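Local coordinates for vascular protein tyrosine phosphatase 1 (Rattus norvegicus, PDB 3I36), which probably removes phosphate from tyrosine residues of target proteins, the task of the receptor-type phosphatase catalytic domain, at residues R130-E134 against K135-A139; Y273-V276 against Y277-M281; K232-P235 against P236-I240. All coordinates share one frame; numbering follows the deposited sequence.

Contact 1. Residues R130-E134 against K135-A139; sequences RMVWE and KNVYA
Lys135 folds back over the last turn of helix 125-134, from which it is the first residue to leave helical geometry. Its CB lies 3.2 Å from Met131 O, the acceptor of the Lys135 backbone N-H. With CG placed beside the backbone N (chi1 -56°), the chain continues over the same carbonyl, and CG meets the side chain of Met131 at its own CG, 4.0 Å off, the two chains crossing at about a right angle. A bend at chi2 (-50°) then turns CD back along the backbone to 3.7 Å from Glu134 O. At the tip, NZ donates to a water at 2.8 Å; this water in turn donates to Glu134 OE1, so the opposite charges are joined indirectly. NZ also bonds Lys88 O, and Glu134 OE2 reaches Ser90 OG, which ties the two polar ends to the end of strand 86-88 and the loop that follows it.

The backbone itself closes the helix with a Schellman motif. Asn136, with positive phi (70°), is its C-prime residue. Val137 N bonds Val132 O at 3.0 Å, in the carbonyl plane, whereas Asn136 N approaches Trp133 O from well above the plane of the Trp133 carbonyl, at 3.2 Å. Reversing the chain in this way carries Val137 back against the helix, where its CB packs 4.1 Å from Val132 CG1. Both valines are buried and touch Leu200 and Leu241 on strands of the central sheet, while Val137 O, buried beside Val132 CG1, has no polar partner in the model.

Contact 2. Residues Y273-V276 against Y277-M281; sequences YGIV and YDLRM
Ile275 and Leu279, one turn apart on helix 272-280, form one of the two buried pairs of this contact. Their side chains run alongside each other, with Ile275 CG2 4.2 Å from Leu279 CD1. Leu279 CG, placed beside its backbone N (chi1 -62°), also sits 3.3 Å from Ile275 O, which accepts the Leu279 N-H at 2.8 Å. Both residues face helix 249-267, Leu279 touching Ile255 and Arg259; an alanine in place of Leu279 would probably open a gap between the two helices and leave Ile275 CG2 without its neighbour.

Val276 and Arg280 are the other buried pair. Val276 CG1 touches Arg280 CG at 4.1 Å and lies over one face of the guanidinium, which the bend at chi2 (-75°) folds back towards it.

The two tyrosines are less enclosed; both are partly exposed. Tyr273 and Tyr277 point the same way, and Tyr273 CE2 meets Tyr277 CD1 obliquely at 3.9 Å; beyond the pair, Tyr273 makes a cation-pi contact with Lys24.

Arg280 NE and NH2 bond Met286 O and Val287 O, just ahead of Gln288, a probable substrate-binding residue. The guanidinium thus has an apolar neighbour over a face and carbonyl oxygens for NE and NH2, a division likely to fix its rotation.

Contact 3. Residues K232-P235 against P236-I240; sequences KQIP and PESPI
Ile234 and Ser238 meet across a turn in the loop that joins helix 218-231 to strand 240-243, the central-sheet strand that runs directly into the phosphate-binding P-loop of the tyrosine phosphatase fold, Cys244 to Arg250. Between them stand two consecutive trans prolines in extended, polyproline-like conformation, and then Glu237, whose left-handed backbone (phi 51°) turns the chain back.

The Ser238 side chain leaves its backbone toward the preceding segment. Its CB comes 3.4 Å from Ile234 CG2, tighter than usual for two carbons, and also lies 3.5 Å from Pro235 O. Ile234 offers this methyl because CG2 stands anti to its backbone N, while CG1 takes the position beside that N (chi1 -63°). The remaining branch of Ile234 leads away from the turn, and the residue touches Tyr138, as does Pro235.

Neighbouring proline rings are steeply inclined to one another and come closest beside the peptide bond that joins the two residues, Pro235 CB 3.2 Å from Pro236 CD, a closeness that follows largely from the trans geometry of that bond. Pro236 and Glu237 turn their side chains to the outer side of the loop, where both residues are exposed.

Polar groups of the turn find their partners in the segment after helix 125-134. Ser238 OG bonds Asn136 O and has a weak bond with Tyr138 N; Asn136 ND2 donates to Glu237 O. The bonds to OG are likely to fix the rotation of the serine hydroxymethyl group, whose Ser238 OG, anti to its backbone N (chi1 171°), still stands 3.4 Å from Ile234 CG2.

Overall arrangement
Following the chain from the N terminus, contact 1 comes first, rounding the corner from helix 125-134 into strand 139-142. Contact 3 follows, in the corresponding position between helix 218-231 and strand 240-243. These strands are parallel neighbours in the central mixed sheet, which brings the two corners together: their centres are 11 Å apart and they touch directly. Contact 2 comes last, within helix 272-280, and joins successive turns of that helix rather than closing a loop. It packs among helices 28-53, 249-267 and 290-305, with its centre 24 Å from that of contact 1 and 22 Å from that of contact 3. All three are in series, none nesting or crossing.

Contact 1. Residues R130-E134 against K135-A139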
loop_
_atom_site.group_PDB
_atom_site.type_symbol
_atom_site.label_atom_id
_atom_site.label_comp_id
_atom_site.label_asym_id
_atom_site.label_seq_id
_atom_site.Cartn_x
_atom_site.Cartn_y
_atom_site.Cartn_z
ATOM N N ARG A 130 8.980 -5.591 -13.204
ATOM C CA ARG A 130 8.732 -6.988 -13.509
ATOM C C ARG A 130 7.557 -7.463 -12.659
ATOM O O ARG A 130 6.703 -8.207 -13.122
ATOM C CB ARG A 130 9.979 -7.838 -13.265
ATOM C CG ARG A 130 9.873 -9.236 -13.854
ATOM C CD ARG A 130 11.248 -9.857 -14.081
ATOM N NE ARG A 130 12.097 -9.730 -12.910
ATOM C CZ ARG A 130 12.361 -10.721 -12.068
ATOM N NH1 ARG A 130 13.141 -10.505 -11.023
ATOM N NH2 ARG A 130 11.837 -11.916 -12.269
ATOM N N MET A 131 7.490 -6.986 -11.424
ATOM C CA MET A 131 6.377 -7.339 -10.554
ATOM C C MET A 131 5.108 -6.718 -11.110
ATOM O O MET A 131 4.063 -7.360 -11.195
ATOM C CB MET A 131 6.601 -6.796 -9.163
ATOM C CG MET A 131 5.401 -7.032 -8.273
ATOM S SD MET A 131 5.761 -6.714 -6.547
ATOM C CE MET A 131 5.919 -4.938 -6.517
ATOM N N VAL A 132 5.204 -5.445 -11.466
ATOM C CA VAL A 132 4.073 -4.751 -12.046
ATOM C C VAL A 132 3.559 -5.553 -13.219
ATOM O O VAL A 132 2.363 -5.783 -13.343
ATOM C CB VAL A 132 4.456 -3.342 -12.530
ATOM C CG1 VAL A 132 3.409 -2.816 -13.535
ATOM C CG2 VAL A 132 4.566 -2.404 -11.341
ATOM N N TRP A 133 4.471 -5.990 -14.080
ATOM C CA TRP A 133 4.059 -6.716 -15.273
ATOM C C TRP A 133 3.517 -8.095 -14.934
ATOM O O TRP A 133 2.394 -8.457 -15.296
ATOM C CB TRP A 133 5.201 -6.889 -16.265
ATOM C CG TRP A 133 4.679 -7.635 -17.426
ATOM C CD1 TRP A 133 4.839 -8.963 -17.703
ATOM C CD2 TRP A 133 3.789 -7.120 -18.419
ATOM N NE1 TRP A 133 4.137 -9.293 -18.845
ATOM C CE2 TRP A 133 3.480 -8.177 -19.295
ATOM C CE3 TRP A 133 3.241 -5.854 -18.658
ATOM C CZ2 TRP A 133 2.652 -8.007 -20.403
ATOM C CZ3 TRP A 133 2.410 -5.685 -19.761
ATOM C CH2 TRP A 133 2.125 -6.759 -20.619
ATOM N N GLU A 134 4.322 -8.875 -14.231
ATOM C CA GLU A 134 3.976 -10.266 -14.001
ATOM C C GLU A 134 2.759 -10.426 -13.124
ATOM O O GLU A 134 2.061 -11.425 -13.207
ATOM C CB GLU A 134 5.154 -11.007 -13.383
ATOM C CG GLU A 134 6.323 -11.096 -14.344
ATOM C CD GLU A 134 7.506 -11.799 -13.738
ATOM O OE1 GLU A 134 7.404 -12.263 -12.578
ATOM O OE2 GLU A 134 8.532 -11.881 -14.433
ATOM N N LYS A 135 2.524 -9.454 -12.259
ATOM C CA LYS A 135 1.433 -9.602 -11.314
ATOM C C LYS A 135 0.193 -8.831 -11.740
ATOM O O LYS A 135 -0.744 -8.697 -10.969
ATOM C CB LYS A 135 1.869 -9.219 -9.906
ATOM C CG LYS A 135 3.068 -10.009 -9.424
ATOM C CD LYS A 135 2.876 -11.522 -9.636
ATOM C CE LYS A 135 4.068 -12.302 -9.067
ATOM N NZ LYS A 135 4.079 -13.739 -9.468
ATOM N N ASN A 136 0.190 -8.346 -12.976
ATOM C CA ASN A 136 -1.038 -7.843 -13.566
ATOM C C ASN A 136 -1.480 -6.549 -12.903
ATOM O O ASN A 136 -2.670 -6.300 -12.741
ATOM C CB ASN A 136 -2.141 -8.899 -13.430
ATOM C CG ASN A 136 -3.284 -8.667 -14.381
ATOM O OD1 ASN A 136 -3.068 -8.251 -15.511
ATOM N ND2 ASN A 136 -4.514 -8.930 -13.927
ATOM N N VAL A 137 -0.516 -5.724 -12.517
ATOM C CA VAL A 137 -0.817 -4.467 -11.853
ATOM C C VAL A 137 -1.230 -3.416 -12.869
ATOM O O VAL A 137 -0.501 -3.154 -13.810
ATOM C CB VAL A 137 0.408 -3.982 -11.055
ATOM C CG1 VAL A 137 0.168 -2.600 -10.484
ATOM C CG2 VAL A 137 0.677 -4.967 -9.926
ATOM N N TYR A 138 -2.408 -2.831 -12.674
ATOM C CA TYR A 138 -2.899 -1.759 -13.535
ATOM C C TYR A 138 -2.905 -0.446 -12.760
ATOM O O TYR A 138 -3.001 0.629 -13.333
ATOM C CB TYR A 138 -4.321 -2.046 -13.977
ATOM C CG TYR A 138 -4.425 -2.955 -15.173
ATOM C CD1 TYR A 138 -4.029 -4.275 -15.100
ATOM C CD2 TYR A 138 -4.935 -2.489 -16.365
ATOM C CE1 TYR A 138 -4.140 -5.118 -16.210
ATOM C CE2 TYR A 138 -5.048 -3.307 -17.470
ATOM C CZ TYR A 138 -4.656 -4.618 -17.387
ATOM O OH TYR A 138 -4.779 -5.424 -18.495
ATOM N N ALA A 139 -2.833 -0.547 -11.437
ATOM C CA ALA A 139 -2.877 0.642 -10.599
ATOM C C ALA A 139 -1.752 0.622 -9.583
ATOM O O ALA A 139 -1.538 -0.369 -8.891
ATOM C CB ALA A 139 -4.227 0.757 -9.884
HETATM O O HOH W 1 5.478 -14.148 -11.803
#

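Contact 2. Residues Y273-V276 against Y277-M281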
loop_
_atom_site.group_PDB
_atom_site.type_symbol
_atom_site.label_atom_id
_atom_site.label_comp_id
_atom_site.label_asym_id
_atom_site.label_seq_id
_atom_site.Cartn_x
_atom_site.Cartn_y
_atom_site.Cartn_z
ATOM N N TYR A 273 -9.086 -3.212 13.911
ATOM C CA TYR A 273 -8.156 -4.119 14.546
ATOM C C TYR A 273 -7.970 -5.356 13.669
ATOM O O TYR A 273 -6.852 -5.764 13.396
ATOM C CB TYR A 273 -8.662 -4.514 15.924
ATOM C CG TYR A 273 -7.695 -5.410 16.657
ATOM C CD1 TYR A 273 -6.733 -4.874 17.501
ATOM C CD2 TYR A 273 -7.740 -6.782 16.496
ATOM C CE1 TYR A 273 -5.846 -5.682 18.167
ATOM C CE2 TYR A 273 -6.856 -7.606 17.161
ATOM C CZ TYR A 273 -5.912 -7.048 17.993
ATOM O OH TYR A 273 -5.030 -7.859 18.658
ATOM N N GLY A 274 -9.079 -5.937 13.227
ATOM C CA GLY A 274 -9.051 -7.141 12.412
ATOM C C GLY A 274 -8.355 -6.905 11.089
ATOM O O GLY A 274 -7.619 -7.758 10.590
ATOM N N ILE A 275 -8.573 -5.732 10.519
ATOM C CA ILE A 275 -7.908 -5.402 9.277
ATOM C C ILE A 275 -6.411 -5.286 9.496
ATOM O O ILE A 275 -5.630 -5.897 8.778
ATOM C CB ILE A 275 -8.452 -4.101 8.684
ATOM C CG1 ILE A 275 -9.865 -4.356 8.158
ATOM C CG2 ILE A 275 -7.554 -3.611 7.542
ATOM C CD1 ILE A 275 -10.659 -3.079 7.922
ATOM N N VAL A 276 -6.002 -4.509 10.492
ATOM C CA VAL A 276 -4.576 -4.280 10.668
ATOM C C VAL A 276 -3.922 -5.587 11.045
ATOM O O VAL A 276 -2.835 -5.894 10.582
ATOM C CB VAL A 276 -4.278 -3.192 11.712
ATOM C CG1 VAL A 276 -2.760 -3.062 11.928
ATOM C CG2 VAL A 276 -4.898 -1.858 11.238
ATOM N N TYR A 277 -4.600 -6.362 11.881
ATOM C CA TYR A 277 -4.105 -7.686 12.233
ATOM C C TYR A 277 -3.800 -8.492 10.972
ATOM O O TYR A 277 -2.700 -9.041 10.794
ATOM C CB TYR A 277 -5.151 -8.412 13.059
ATOM C CG TYR A 277 -4.627 -9.670 13.685
ATOM C CD1 TYR A 277 -4.346 -9.719 15.046
ATOM C CD2 TYR A 277 -4.420 -10.815 12.923
ATOM C CE1 TYR A 277 -3.865 -10.872 15.629
ATOM C CE2 TYR A 277 -3.938 -11.975 13.501
ATOM C CZ TYR A 277 -3.665 -11.991 14.856
ATOM O OH TYR A 277 -3.178 -13.133 15.439
ATOM N N ASP A 278 -4.786 -8.560 10.099
ATOM C CA ASP A 278 -4.631 -9.232 8.822
ATOM C C ASP A 278 -3.444 -8.662 8.032
ATOM O O ASP A 278 -2.615 -9.404 7.517
ATOM C CB ASP A 278 -5.911 -9.063 8.020
ATOM C CG ASP A 278 -5.917 -9.889 6.764
ATOM O OD1 ASP A 278 -5.406 -11.027 6.781
ATOM O OD2 ASP A 278 -6.466 -9.394 5.772
ATOM N N LEU A 279 -3.359 -7.345 7.942
ATOM C CA LEU A 279 -2.224 -6.740 7.255
ATOM C C LEU A 279 -0.912 -7.198 7.865
ATOM O O LEU A 279 0.008 -7.580 7.145
ATOM C CB LEU A 279 -2.319 -5.217 7.262
ATOM C CG LEU A 279 -3.555 -4.669 6.541
ATOM C CD1 LEU A 279 -3.501 -3.148 6.577
ATOM C CD2 LEU A 279 -3.632 -5.189 5.110
ATOM N N ARG A 280 -0.831 -7.173 9.192
ATOM C CA ARG A 280 0.390 -7.595 9.875
ATOM C C ARG A 280 0.737 -9.062 9.635
ATOM O O ARG A 280 1.902 -9.437 9.698
ATOM C CB ARG A 280 0.278 -7.379 11.375
ATOM C CG ARG A 280 0.212 -5.928 11.785
ATOM C CD ARG A 280 1.564 -5.240 11.680
ATOM N NE ARG A 280 1.351 -3.852 12.042
ATOM C CZ ARG A 280 1.286 -3.415 13.291
ATOM N NH1 ARG A 280 1.476 -4.258 14.302
ATOM N NH2 ARG A 280 1.030 -2.129 13.527
ATOM N N MET A 281 -0.269 -9.884 9.379
ATOM C CA MET A 281 -0.029 -11.283 9.053
ATOM C C MET A 281 0.527 -11.417 7.645
ATOM O O MET A 281 0.898 -12.515 7.220
ATOM C CB MET A 281 -1.317 -12.100 9.185
ATOM C CG MET A 281 -1.748 -12.323 10.615
ATOM S SD MET A 281 -0.488 -13.251 11.494
ATOM C CE MET A 281 -0.412 -14.741 10.497
#

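Contact 3. Residues K232-P235 against P236-I240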
loop_
_atom_site.group_PDB
_atom_site.type_symbol
_atom_site.label_atom_id
_atom_site.label_comp_id
_atom_site.label_asym_id
_atom_site.label_seq_id
_atom_site.Cartn_x
_atom_site.Cartn_y
_atom_site.Cartn_z
ATOM N N LYS A 232 -12.512 0.071 -10.999
ATOM C CA LYS A 232 -13.749 -0.504 -11.529
ATOM C C LYS A 232 -13.589 -0.857 -13.007
ATOM O O LYS A 232 -14.348 -1.654 -13.558
ATOM C CB LYS A 232 -14.904 0.470 -11.340
ATOM C CG LYS A 232 -15.356 0.616 -9.893
ATOM C CD LYS A 232 -16.464 1.652 -9.816
ATOM C CE LYS A 232 -16.972 1.834 -8.396
ATOM N NZ LYS A 232 -17.952 2.955 -8.375
ATOM N N GLN A 233 -12.575 -0.274 -13.629
ATOM C CA GLN A 233 -12.357 -0.416 -15.064
ATOM C C GLN A 233 -11.349 -1.509 -15.373
ATOM O O GLN A 233 -11.078 -1.799 -16.526
ATOM C CB GLN A 233 -11.822 0.900 -15.614
ATOM C CG GLN A 233 -12.734 2.069 -15.295
ATOM C CD GLN A 233 -12.177 3.383 -15.788
ATOM O OE1 GLN A 233 -11.207 3.411 -16.541
ATOM N NE2 GLN A 233 -12.776 4.483 -15.355
ATOM N N ILE A 234 -10.812 -2.112 -14.320
ATOM C CA ILE A 234 -9.641 -2.953 -14.412
ATOM C C ILE A 234 -10.046 -4.425 -14.427
ATOM O O ILE A 234 -11.053 -4.793 -13.831
ATOM C CB ILE A 234 -8.712 -2.620 -13.228
ATOM C CG1 ILE A 234 -8.245 -1.164 -13.340
ATOM C CG2 ILE A 234 -7.537 -3.564 -13.146
ATOM C CD1 ILE A 234 -7.711 -0.793 -14.705
ATOM N N PRO A 235 -9.271 -5.275 -15.122
ATOM C CA PRO A 235 -9.659 -6.689 -15.155
ATOM C C PRO A 235 -9.560 -7.310 -13.773
ATOM O O PRO A 235 -8.995 -6.693 -12.854
ATOM C CB PRO A 235 -8.597 -7.328 -16.053
ATOM C CG PRO A 235 -7.912 -6.220 -16.742
ATOM C CD PRO A 235 -8.023 -5.025 -15.863
ATOM N N PRO A 236 -10.070 -8.541 -13.634
ATOM C CA PRO A 236 -10.017 -9.273 -12.365
ATOM C C PRO A 236 -8.600 -9.679 -12.012
ATOM O O PRO A 236 -7.721 -9.728 -12.875
ATOM C CB PRO A 236 -10.843 -10.541 -12.644
ATOM C CG PRO A 236 -11.625 -10.244 -13.902
ATOM C CD PRO A 236 -10.765 -9.302 -14.686
ATOM N N GLU A 237 -8.399 -10.004 -10.744
ATOM C CA GLU A 237 -7.112 -10.450 -10.259
ATOM C C GLU A 237 -6.044 -9.475 -10.684
ATOM O O GLU A 237 -5.002 -9.861 -11.210
ATOM C CB GLU A 237 -6.798 -11.847 -10.798
ATOM C CG GLU A 237 -7.917 -12.853 -10.593
ATOM C CD GLU A 237 -7.526 -14.242 -11.061
ATOM O OE1 GLU A 237 -6.372 -14.651 -10.800
ATOM O OE2 GLU A 237 -8.369 -14.924 -11.682
ATOM N N SER A 238 -6.316 -8.196 -10.494
ATOM C CA SER A 238 -5.297 -7.184 -10.724
ATOM C C SER A 238 -5.053 -6.480 -9.400
ATOM O O SER A 238 -5.845 -5.646 -8.982
ATOM C CB SER A 238 -5.751 -6.177 -11.785
ATOM O OG SER A 238 -4.848 -5.082 -11.841
ATOM N N PRO A 239 -3.953 -6.838 -8.725
ATOM C CA PRO A 239 -3.639 -6.300 -7.402
ATOM C C PRO A 239 -3.327 -4.830 -7.540
ATOM O O PRO A 239 -2.696 -4.422 -8.529
ATOM C CB PRO A 239 -2.350 -7.045 -7.007
ATOM C CG PRO A 239 -2.196 -8.141 -7.968
ATOM C CD PRO A 239 -2.912 -7.745 -9.221
ATOM N N ILE A 240 -3.762 -4.039 -6.573
ATOM C CA ILE A 240 -3.349 -2.648 -6.544
ATOM C C ILE A 240 -1.992 -2.641 -5.870
ATOM O O ILE A 240 -1.834 -3.153 -4.758
ATOM C CB ILE A 240 -4.317 -1.768 -5.736
ATOM C CG1 ILE A 240 -5.732 -1.867 -6.334
ATOM C CG2 ILE A 240 -3.832 -0.310 -5.706
ATOM C CD1 ILE A 240 -6.781 -1.361 -5.394
#